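Local structure of cyanate lyase C-terminal domain-containing protein (Tetranychus urticae, 5UK3) at residues Q56-I67 against A78-G88; D122-D133 against L144-Y153. The protein probably catalyses, as a cyanase, the bicarbonate-dependent breakdown of cyanate to ammonia and carbon dioxide. All coordinates share one frame; numbering follows the deposited sequence.

Contact 1 comes first along the chain and belongs to the helical N-terminal domain of helix-turn-helix type, where the loop and start of helix 61-70 meet helix 78-82 and the chain that leaves it. Contact 2 follows, beyond the long helix 96-120, and pairs the two strands of the C-terminal hairpin, 123-136 and 141-152. The two centres are 22 Å apart, on opposite sides of the chain's centre, and the nearest atoms stay about 7 Å from each other. They are brought together by the decamer instead: R87 of contact 1 reaches D122 and Y153, both in contact 2, of a second subunit, so the segment after helix 78-82 and the hairpin are joined between chains.

Contact 1 (Q56-I67 against A78-G88); sequences QNCCDIQLAHRI and ANELTSIPLRG
G88 N gives a nearly straight hydrogen bond (170°) to Q56 OE1 at 2.9 Å, in the amide plane and on a lone pair; the bend of the Q56 chain at chi2 (-65°) helps bring the amide there. Farther along, C59 N donates to L81 O over 3.0 Å, joining the turn before helix 61-70 to helix 78-82. R87 adds weaker bonds: NE lies 3.0 Å from Q56 O and also faces OD1 of N57, whose ND2 bonds S51 OG of the same chain. Both acceptors are near the guanidinium plane, while P85 CD lies over one face, offset toward its rim. The terminal nitrogens of R87 serve D122 of a second subunit. An alanine in place of R87 would probably leave Q56 O and N57 OD1 without these weak donors and that D122 without its ionic mate. C58 CB packs on P85 CD. The helices, crossing at 133°, meet through two alanines, A64 CB lying 3.8 Å from A78 CB, and through larger side chains, L81 CD1 on I67 CG2. D60 caps helix 61-70 by accepting from L63 N. Apolar between the helices, polar around Q56 and R87, the contact carries an arginine's charge into the subunit interface.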
loop_
_atom_site.group_PDB
_atom_site.type_symbol
_atom_site.label_atom_id
_atom_site.label_comp_id
_atom_site.label_asym_id
_atom_site.label_seq_id
_atom_site.Cartn_x
_atom_site.Cartn_y
_atom_site.Cartn_z
ATOM N N GLN I 56 13.337 -10.382 -20.874
ATOM C CA GLN I 56 13.927 -9.778 -19.674
ATOM C C GLN I 56 15.430 -9.616 -19.814
ATOM O O GLN I 56 16.095 -9.223 -18.884
ATOM C CB GLN I 56 13.629 -10.653 -18.489
ATOM C CG GLN I 56 12.166 -10.641 -18.108
ATOM C CD GLN I 56 11.713 -9.274 -17.636
ATOM O OE1 GLN I 56 12.354 -8.637 -16.783
ATOM N NE2 GLN I 56 10.593 -8.839 -18.138
ATOM N N ASN I 57 15.947 -9.911 -20.996
ATOM C CA ASN I 57 17.360 -9.775 -21.307
ATOM C C ASN I 57 17.519 -9.721 -22.836
ATOM O O ASN I 57 16.567 -10.024 -23.555
ATOM C CB ASN I 57 18.136 -10.950 -20.742
ATOM C CG ASN I 57 18.946 -10.588 -19.500
ATOM O OD1 ASN I 57 19.473 -9.485 -19.394
ATOM N ND2 ASN I 57 19.008 -11.507 -18.540
ATOM N N CYS I 58 18.682 -9.330 -23.328
ATOM C CA CYS I 58 18.895 -9.233 -24.765
ATOM C C CYS I 58 20.224 -9.852 -25.160
ATOM O O CYS I 58 21.057 -10.103 -24.299
ATOM C CB CYS I 58 18.830 -7.766 -25.195
ATOM S SG CYS I 58 20.174 -6.758 -24.551
ATOM N N CYS I 59 20.414 -10.105 -26.458
ATOM C CA CYS I 59 21.672 -10.662 -26.991
ATOM C C CYS I 59 22.184 -9.821 -28.131
ATOM O O CYS I 59 21.512 -8.905 -28.546
ATOM C CB CYS I 59 21.452 -12.109 -27.446
ATOM S SG CYS I 59 20.155 -12.282 -28.668
ATOM N N ASP I 60 23.385 -10.132 -28.609
ATOM C CA ASP I 60 23.931 -9.524 -29.834
ATOM C C ASP I 60 23.242 -10.107 -31.090
ATOM O O ASP I 60 22.537 -11.120 -31.019
ATOM C CB ASP I 60 25.463 -9.630 -29.903
ATOM C CG ASP I 60 25.990 -11.077 -29.913
ATOM O OD1 ASP I 60 25.318 -12.009 -30.402
ATOM O OD2 ASP I 60 27.111 -11.304 -29.374
ATOM N N ILE I 61 23.449 -9.455 -32.232
ATOM C CA ILE I 61 22.692 -9.775 -33.465
ATOM C C ILE I 61 23.049 -11.149 -34.009
ATOM O O ILE I 61 22.179 -11.853 -34.495
ATOM C CB ILE I 61 22.838 -8.743 -34.622
ATOM C CG1 ILE I 61 22.785 -7.285 -34.093
ATOM C CG2 ILE I 61 21.687 -8.946 -35.614
ATOM C CD1 ILE I 61 22.953 -6.167 -35.137
ATOM N N GLN I 62 24.323 -11.533 -33.913
ATOM C CA GLN I 62 24.738 -12.835 -34.400
ATOM C C GLN I 62 24.086 -13.997 -33.620
ATOM O O GLN I 62 23.614 -14.953 -34.228
ATOM C CB GLN I 62 26.238 -12.923 -34.517
ATOM C CG GLN I 62 26.985 -13.403 -33.273
ATOM C CD GLN I 62 28.498 -13.477 -33.504
ATOM O OE1 GLN I 62 28.945 -13.683 -34.638
ATOM N NE2 GLN I 62 29.283 -13.272 -32.436
ATOM N N LEU I 63 23.972 -13.906 -32.302
ATOM C CA LEU I 63 23.211 -14.906 -31.576
ATOM C C LEU I 63 21.732 -14.837 -31.924
ATOM O O LEU I 63 21.041 -15.859 -32.018
ATOM C CB LEU I 63 23.386 -14.769 -30.058
ATOM C CG LEU I 63 22.884 -15.985 -29.258
ATOM C CD1 LEU I 63 23.854 -17.118 -29.372
ATOM C CD2 LEU I 63 22.640 -15.641 -27.802
ATOM N N ALA I 64 21.207 -13.632 -32.053
ATOM C CA ALA I 64 19.800 -13.464 -32.410
ATOM C C ALA I 64 19.462 -14.216 -33.693
ATOM O O ALA I 64 18.415 -14.882 -33.749
ATOM C CB ALA I 64 19.454 -11.991 -32.518
ATOM N N HIS I 65 20.308 -14.083 -34.725
ATOM C CA HIS I 65 20.074 -14.805 -35.997
ATOM C C HIS I 65 20.056 -16.310 -35.769
ATOM O O HIS I 65 19.172 -17.010 -36.217
ATOM C CB HIS I 65 21.103 -14.471 -37.082
ATOM C CG HIS I 65 20.923 -13.134 -37.725
ATOM N ND1 HIS I 65 19.711 -12.699 -38.226
ATOM C CD2 HIS I 65 21.823 -12.161 -38.021
ATOM C CE1 HIS I 65 19.857 -11.497 -38.755
ATOM N NE2 HIS I 65 21.128 -11.146 -38.640
ATOM N N ARG I 66 21.007 -16.778 -35.006
ATOM C CA ARG I 66 21.080 -18.199 -34.654
ATOM C C ARG I 66 19.884 -18.724 -33.861
ATOM O O ARG I 66 19.442 -19.835 -34.103
ATOM C CB ARG I 66 22.355 -18.485 -33.856
ATOM C CG ARG I 66 23.490 -18.925 -34.703
ATOM C CD ARG I 66 24.577 -19.334 -33.856
ATOM N NE ARG I 66 24.601 -20.740 -33.549
ATOM C CZ ARG I 66 25.460 -21.261 -32.702
ATOM N NH1 ARG I 66 25.414 -22.554 -32.435
ATOM N NH2 ARG I 66 26.410 -20.488 -32.138
ATOM N N ILE I 67 19.381 -17.928 -32.918
ATOM C CA ILE I 67 18.146 -18.283 -32.213
ATOM C C ILE I 67 17.009 -18.452 -33.223
ATOM O O ILE I 67 16.260 -19.410 -33.176
ATOM C CB ILE I 67 17.781 -17.231 -31.120
ATOM C CG1 ILE I 67 18.732 -17.363 -29.950
ATOM C CG2 ILE I 67 16.359 -17.405 -30.615
ATOM C CD1 ILE I 67 18.782 -16.150 -29.038
ATOM N N ALA I 78 14.878 -11.157 -35.523
ATOM C CA ALA I 78 16.103 -11.051 -34.729
ATOM C C ALA I 78 16.274 -9.704 -34.022
ATOM O O ALA I 78 16.797 -9.663 -32.932
ATOM C CB ALA I 78 17.313 -11.349 -35.591
ATOM N N ASN I 79 15.812 -8.616 -34.629
ATOM C CA ASN I 79 15.825 -7.297 -33.987
ATOM C C ASN I 79 15.267 -7.225 -32.573
ATOM O O ASN I 79 15.821 -6.505 -31.741
ATOM C CB ASN I 79 15.075 -6.246 -34.839
ATOM C CG ASN I 79 16.024 -5.335 -35.608
ATOM O OD1 ASN I 79 17.205 -5.204 -35.276
ATOM N ND2 ASN I 79 15.499 -4.673 -36.648
ATOM N N GLU I 80 14.133 -7.881 -32.326
ATOM C CA GLU I 80 13.459 -7.808 -31.022
ATOM C C GLU I 80 14.299 -8.389 -29.891
ATOM O O GLU I 80 14.258 -7.892 -28.768
ATOM C CB GLU I 80 12.116 -8.537 -31.062
ATOM C CG GLU I 80 11.032 -7.866 -31.904
ATOM C CD GLU I 80 9.892 -8.825 -32.221
ATOM O OE1 GLU I 80 9.548 -8.986 -33.408
ATOM O OE2 GLU I 80 9.377 -9.466 -31.264
ATOM N N LEU I 81 15.063 -9.427 -30.213
ATOM C CA LEU I 81 15.985 -10.038 -29.265
ATOM C C LEU I 81 17.199 -9.182 -28.933
ATOM O O LEU I 81 17.885 -9.432 -27.953
ATOM C CB LEU I 81 16.452 -11.367 -29.803
ATOM C CG LEU I 81 15.373 -12.430 -30.066
ATOM C CD1 LEU I 81 16.021 -13.662 -30.705
ATOM C CD2 LEU I 81 14.639 -12.840 -28.814
ATOM N N THR I 82 17.453 -8.153 -29.731
ATOM C CA THR I 82 18.591 -7.273 -29.561
ATOM C C THR I 82 18.275 -6.020 -28.734
ATOM O O THR I 82 19.197 -5.378 -28.219
ATOM C CB THR I 82 19.094 -6.901 -30.967
ATOM O OG1 THR I 82 19.527 -8.097 -31.613
ATOM C CG2 THR I 82 20.281 -5.925 -30.955
ATOM N N SER I 83 17.003 -5.612 -28.682
ATOM C CA SER I 83 16.602 -4.387 -27.991
ATOM C C SER I 83 16.791 -4.561 -26.511
ATOM O O SER I 83 16.432 -5.610 -25.961
ATOM C CB SER I 83 15.146 -4.088 -28.245
ATOM O OG SER I 83 14.928 -3.854 -29.616
ATOM N N ILE I 84 17.309 -3.534 -25.853
ATOM C CA ILE I 84 17.452 -3.583 -24.418
ATOM C C ILE I 84 16.033 -3.478 -23.904
ATOM O O ILE I 84 15.266 -2.653 -24.385
ATOM C CB ILE I 84 18.253 -2.403 -23.884
ATOM C CG1 ILE I 84 19.645 -2.391 -24.503
ATOM C CG2 ILE I 84 18.347 -2.490 -22.376
ATOM C CD1 ILE I 84 20.512 -1.261 -24.009
ATOM N N PRO I 85 15.663 -4.295 -22.934
ATOM C CA PRO I 85 14.290 -4.271 -22.429
ATOM C C PRO I 85 14.068 -3.505 -21.134
ATOM O O PRO I 85 15.003 -3.319 -20.367
ATOM C CB PRO I 85 13.985 -5.757 -22.208
ATOM C CG PRO I 85 15.314 -6.421 -22.048
ATOM C CD PRO I 85 16.401 -5.478 -22.466
ATOM N N LEU I 86 12.834 -3.061 -20.902
ATOM C CA LEU I 86 12.507 -2.375 -19.665
ATOM C C LEU I 86 12.170 -3.532 -18.755
ATOM O O LEU I 86 11.062 -4.052 -18.760
ATOM C CB LEU I 86 11.298 -1.472 -19.848
ATOM N N ARG I 87 13.162 -3.936 -17.982
ATOM C CA ARG I 87 13.083 -5.086 -17.100
ATOM C C ARG I 87 12.384 -5.022 -15.760
ATOM O O ARG I 87 12.134 -3.964 -15.197
ATOM C CB ARG I 87 14.504 -5.558 -16.772
ATOM C CG ARG I 87 15.409 -5.866 -17.944
ATOM C CD ARG I 87 16.698 -6.475 -17.428
ATOM N NE ARG I 87 17.670 -6.749 -18.478
ATOM C CZ ARG I 87 18.446 -5.827 -19.026
ATOM N NH1 ARG I 87 19.315 -6.159 -19.964
ATOM N NH2 ARG I 87 18.350 -4.569 -18.637
ATOM N N GLY I 88 12.094 -6.225 -15.279
ATOM C CA GLY I 88 11.632 -6.512 -13.923
ATOM C C GLY I 88 10.240 -6.035 -13.574
ATOM O O GLY I 88 9.975 -5.701 -12.420
#

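Contact 2 (D122-D133 against L144-Y153); sequences DGIMSAIDCKID and LRIDGKFLPY
Pairing of G123-M125 with F150-P152 and of C130-D133 with R145-G148 forms the antiparallel beta hairpin of the cyanase C-terminal domain, interrupted in its first strand where the chain turns a corner at A127-D129. Before the corner, I124 and L151 bond in both directions, and S126 N donates almost straight to K149 O at 2.8 Å. K149 N then turns to D129 O across the corner, so pairing resumes with A127 and I128 looped out; S126 OG, accepting from I128 N, makes an ST turn within that loop. Beyond it K131 pairs with D147 and D133 with R145.

One face of the hairpin is apolar. M125, its CG anti to the backbone N (chi1 -176°), crosses I146 at about a right angle and sets CE 3.8 Å from I146 CG2, which C130 SG also touches at 3.6 Å. I132 runs alongside I146 and L144, its CG2 3.6 Å from L144 CD1. G148 CA lies against M125 CG on this face. The CE1 and CZ side of the F150 ring lies against G123 CA, and that ring also meets the ring of F120 in the same chain.

On the other face, which also carries I124 and L151, the part around K131 and D147 is charged. Their side chains run side by side, NZ and OD2 4.3 Å apart, longer than a salt bridge, while D147 OD1 and D129 OD1 bind R141 of a fourth subunit. Residues 144-149 also pair with a strand of that subunit, so the sheet continues through the interface.

At the open end, Y153 N donates to D122 O over 3.0 Å in the carbonyl plane. The D122 carboxylate, which also bridges to R87 of a second subunit, lies with its plane 29° from that of the tyrosine ring, and its OD1 is 3.4 Å from Y153 CD2.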
loop_
_atom_site.group_PDB
_atom_site.type_symbol
_atom_site.label_atom_id
_atom_site.label_comp_id
_atom_site.label_asym_id
_atom_site.label_seq_id
_atom_site.Cartn_x
_atom_site.Cartn_y
_atom_site.Cartn_z
ATOM N N ASP I 122 31.647 -6.315 3.982
ATOM C CA ASP I 122 30.539 -5.449 3.821
ATOM C C ASP I 122 30.317 -5.155 2.351
ATOM O O ASP I 122 30.975 -4.314 1.737
ATOM C CB ASP I 122 30.806 -4.165 4.544
ATOM C CG ASP I 122 29.673 -3.177 4.407
ATOM O OD1 ASP I 122 28.515 -3.598 4.110
ATOM O OD2 ASP I 122 29.923 -1.962 4.655
ATOM N N GLY I 123 29.350 -5.841 1.785
ATOM C CA GLY I 123 28.960 -5.605 0.412
ATOM C C GLY I 123 27.647 -6.296 0.096
ATOM O O GLY I 123 26.823 -6.545 0.987
ATOM N N ILE I 124 27.483 -6.604 -1.180
ATOM C CA ILE I 124 26.345 -7.305 -1.698
ATOM C C ILE I 124 26.730 -8.281 -2.787
ATOM O O ILE I 124 27.825 -8.217 -3.322
ATOM C CB ILE I 124 25.390 -6.331 -2.358
ATOM C CG1 ILE I 124 26.066 -5.646 -3.525
ATOM C CG2 ILE I 124 24.899 -5.331 -1.334
ATOM C CD1 ILE I 124 25.080 -5.129 -4.479
ATOM N N MET I 125 25.799 -9.152 -3.126
ATOM C CA MET I 125 25.940 -10.017 -4.265
ATOM C C MET I 125 25.126 -9.432 -5.398
ATOM O O MET I 125 23.940 -9.196 -5.207
ATOM C CB MET I 125 25.415 -11.408 -3.946
ATOM C CG MET I 125 25.640 -12.367 -5.100
ATOM S SD MET I 125 24.581 -13.806 -5.037
ATOM C CE MET I 125 23.188 -13.088 -5.954
ATOM N N SER I 126 25.772 -9.190 -6.540
ATOM C CA SER I 126 25.155 -8.537 -7.658
ATOM C C SER I 126 24.098 -9.415 -8.296
ATOM O O SER I 126 24.263 -10.627 -8.369
ATOM C CB SER I 126 26.197 -8.194 -8.706
ATOM O OG SER I 126 25.683 -7.231 -9.634
ATOM N N ALA I 127 23.008 -8.772 -8.764
ATOM C CA ALA I 127 21.943 -9.427 -9.586
ATOM C C ALA I 127 22.145 -9.162 -11.085
ATOM O O ALA I 127 21.428 -9.706 -11.916
ATOM C CB ALA I 127 20.568 -8.937 -9.156
ATOM N N ILE I 128 23.191 -8.408 -11.410
ATOM C CA ILE I 128 23.488 -8.012 -12.755
ATOM C C ILE I 128 24.545 -8.947 -13.345
ATOM O O ILE I 128 24.305 -9.579 -14.382
ATOM C CB ILE I 128 23.967 -6.569 -12.752
ATOM C CG1 ILE I 128 22.964 -5.693 -12.018
ATOM C CG2 ILE I 128 24.196 -6.074 -14.158
ATOM C CD1 ILE I 128 21.547 -5.726 -12.553
ATOM N N ASP I 129 25.686 -9.065 -12.686
ATOM C CA ASP I 129 26.697 -10.048 -13.053
ATOM C C ASP I 129 26.411 -11.329 -12.258
ATOM O O ASP I 129 26.943 -11.544 -11.175
ATOM C CB ASP I 129 28.105 -9.510 -12.743
ATOM C CG ASP I 129 29.239 -10.462 -13.199
ATOM O OD1 ASP I 129 28.935 -11.536 -13.755
ATOM O OD2 ASP I 129 30.427 -10.127 -12.973
ATOM N N CYS I 130 25.584 -12.177 -12.823
ATOM C CA CYS I 130 25.005 -13.274 -12.084
ATOM C C CYS I 130 24.634 -14.433 -13.012
ATOM O O CYS I 130 23.957 -14.197 -14.015
ATOM C CB CYS I 130 23.765 -12.747 -11.382
ATOM S SG CYS I 130 23.270 -13.750 -9.981
ATOM N N LYS I 131 25.053 -15.646 -12.694
ATOM C CA LYS I 131 24.743 -16.823 -13.492
ATOM C C LYS I 131 23.846 -17.745 -12.711
ATOM O O LYS I 131 24.293 -18.401 -11.769
ATOM C CB LYS I 131 25.997 -17.616 -13.858
ATOM C CG LYS I 131 27.019 -16.854 -14.640
ATOM C CD LYS I 131 28.337 -17.619 -14.771
ATOM C CE LYS I 131 29.440 -16.721 -15.367
ATOM N NZ LYS I 131 30.599 -16.458 -14.444
ATOM N N ILE I 132 22.596 -17.850 -13.118
ATOM C CA ILE I 132 21.679 -18.802 -12.537
ATOM C C ILE I 132 21.827 -20.107 -13.295
ATOM O O ILE I 132 22.131 -20.126 -14.464
ATOM C CB ILE I 132 20.202 -18.393 -12.653
ATOM C CG1 ILE I 132 19.956 -16.896 -12.408
ATOM C CG2 ILE I 132 19.325 -19.222 -11.720
ATOM C CD1 ILE I 132 20.462 -16.441 -11.090
ATOM N N ASP I 133 21.612 -21.203 -12.592
ATOM C CA ASP I 133 21.567 -22.523 -13.174
ATOM C C ASP I 133 20.495 -23.309 -12.458
ATOM O O ASP I 133 20.313 -23.116 -11.248
ATOM C CB ASP I 133 22.916 -23.159 -12.957
ATOM C CG ASP I 133 23.000 -24.530 -13.543
ATOM O OD1 ASP I 133 22.912 -24.627 -14.801
ATOM O OD2 ASP I 133 23.167 -25.511 -12.758
ATOM N N LEU I 144 18.900 -25.161 -7.580
ATOM C CA LEU I 144 19.000 -23.843 -8.128
ATOM C C LEU I 144 20.328 -23.303 -7.659
ATOM O O LEU I 144 20.529 -23.169 -6.468
ATOM C CB LEU I 144 17.814 -23.027 -7.605
ATOM C CG LEU I 144 17.715 -21.556 -7.948
ATOM C CD1 LEU I 144 17.581 -21.478 -9.442
ATOM C CD2 LEU I 144 16.558 -20.762 -7.353
ATOM N N ARG I 145 21.237 -23.015 -8.572
ATOM C CA ARG I 145 22.565 -22.503 -8.221
ATOM C C ARG I 145 22.726 -21.096 -8.739
ATOM O O ARG I 145 22.550 -20.855 -9.900
ATOM C CB ARG I 145 23.625 -23.399 -8.838
ATOM C CG ARG I 145 25.058 -22.970 -8.626
ATOM C CD ARG I 145 25.997 -24.014 -9.234
ATOM N NE ARG I 145 27.400 -23.888 -8.807
ATOM C CZ ARG I 145 28.258 -22.964 -9.236
ATOM N NH1 ARG I 145 27.902 -22.032 -10.139
ATOM N NH2 ARG I 145 29.495 -22.954 -8.772
ATOM N N ILE I 146 23.044 -20.171 -7.860
ATOM C CA ILE I 146 23.186 -18.766 -8.212
ATOM C C ILE I 146 24.638 -18.363 -7.981
ATOM O O ILE I 146 25.156 -18.580 -6.895
ATOM C CB ILE I 146 22.242 -17.897 -7.362
ATOM C CG1 ILE I 146 20.791 -18.320 -7.595
ATOM C CG2 ILE I 146 22.433 -16.429 -7.709
ATOM C CD1 ILE I 146 19.784 -17.633 -6.700
ATOM N N ASP I 147 25.268 -17.729 -8.969
ATOM C CA ASP I 147 26.714 -17.424 -8.932
ATOM C C ASP I 147 26.921 -15.945 -9.274
ATOM O O ASP I 147 26.919 -15.564 -10.431
ATOM C CB ASP I 147 27.439 -18.353 -9.917
ATOM C CG ASP I 147 28.927 -18.006 -10.112
ATOM O OD1 ASP I 147 29.411 -17.049 -9.463
ATOM O OD2 ASP I 147 29.616 -18.686 -10.936
ATOM N N GLY I 148 27.117 -15.127 -8.254
ATOM C CA GLY I 148 27.121 -13.691 -8.402
ATOM C C GLY I 148 28.415 -13.042 -7.981
ATOM O O GLY I 148 29.116 -13.560 -7.150
ATOM N N LYS I 149 28.702 -11.874 -8.550
ATOM C CA LYS I 149 29.846 -11.115 -8.140
ATOM C C LYS I 149 29.539 -10.483 -6.789
ATOM O O LYS I 149 28.469 -9.930 -6.587
ATOM C CB LYS I 149 30.190 -10.021 -9.171
ATOM C CG LYS I 149 31.339 -9.124 -8.740
ATOM C CD LYS I 149 32.013 -8.404 -9.897
ATOM C CE LYS I 149 33.543 -8.382 -9.708
ATOM N NZ LYS I 149 34.231 -7.738 -10.877
ATOM N N PHE I 150 30.521 -10.511 -5.902
ATOM C CA PHE I 150 30.481 -9.759 -4.692
ATOM C C PHE I 150 31.024 -8.361 -4.976
ATOM O O PHE I 150 32.126 -8.221 -5.489
ATOM C CB PHE I 150 31.342 -10.440 -3.631
ATOM C CG PHE I 150 31.405 -9.682 -2.348
ATOM C CD1 PHE I 150 30.281 -9.615 -1.527
ATOM C CD2 PHE I 150 32.557 -8.987 -2.010
ATOM C CE1 PHE I 150 30.297 -8.882 -0.385
ATOM C CE2 PHE I 150 32.588 -8.256 -0.869
ATOM C CZ PHE I 150 31.459 -8.207 -0.039
ATOM N N LEU I 151 30.265 -7.327 -4.607
ATOM C CA LEU I 151 30.697 -5.941 -4.742
ATOM C C LEU I 151 30.821 -5.365 -3.358
ATOM O O LEU I 151 29.833 -5.230 -2.664
ATOM C CB LEU I 151 29.668 -5.085 -5.444
ATOM C CG LEU I 151 29.333 -5.364 -6.876
ATOM C CD1 LEU I 151 28.177 -4.525 -7.430
ATOM C CD2 LEU I 151 30.571 -5.241 -7.763
ATOM N N PRO I 152 32.024 -4.959 -2.973
ATOM C CA PRO I 152 32.119 -4.329 -1.668
ATOM C C PRO I 152 31.662 -2.874 -1.713
ATOM O O PRO I 152 31.832 -2.214 -2.735
ATOM C CB PRO I 152 33.598 -4.434 -1.356
ATOM C CG PRO I 152 34.265 -4.437 -2.672
ATOM C CD PRO I 152 33.320 -5.056 -3.655
ATOM N N TYR I 153 31.096 -2.391 -0.614
ATOM C CA TYR I 153 30.763 -0.985 -0.484
ATOM C C TYR I 153 32.001 -0.093 -0.551
ATOM O O TYR I 153 33.074 -0.458 -0.066
ATOM C CB TYR I 153 30.067 -0.710 0.836
ATOM C CG TYR I 153 28.596 -0.845 0.775
ATOM C CD1 TYR I 153 27.813 0.209 0.333
ATOM C CD2 TYR I 153 27.975 -2.014 1.164
ATOM C CE1 TYR I 153 26.436 0.107 0.266
ATOM C CE2 TYR I 153 26.603 -2.148 1.075
ATOM C CZ TYR I 153 25.851 -1.076 0.650
ATOM O OH TYR I 153 24.511 -1.190 0.596
#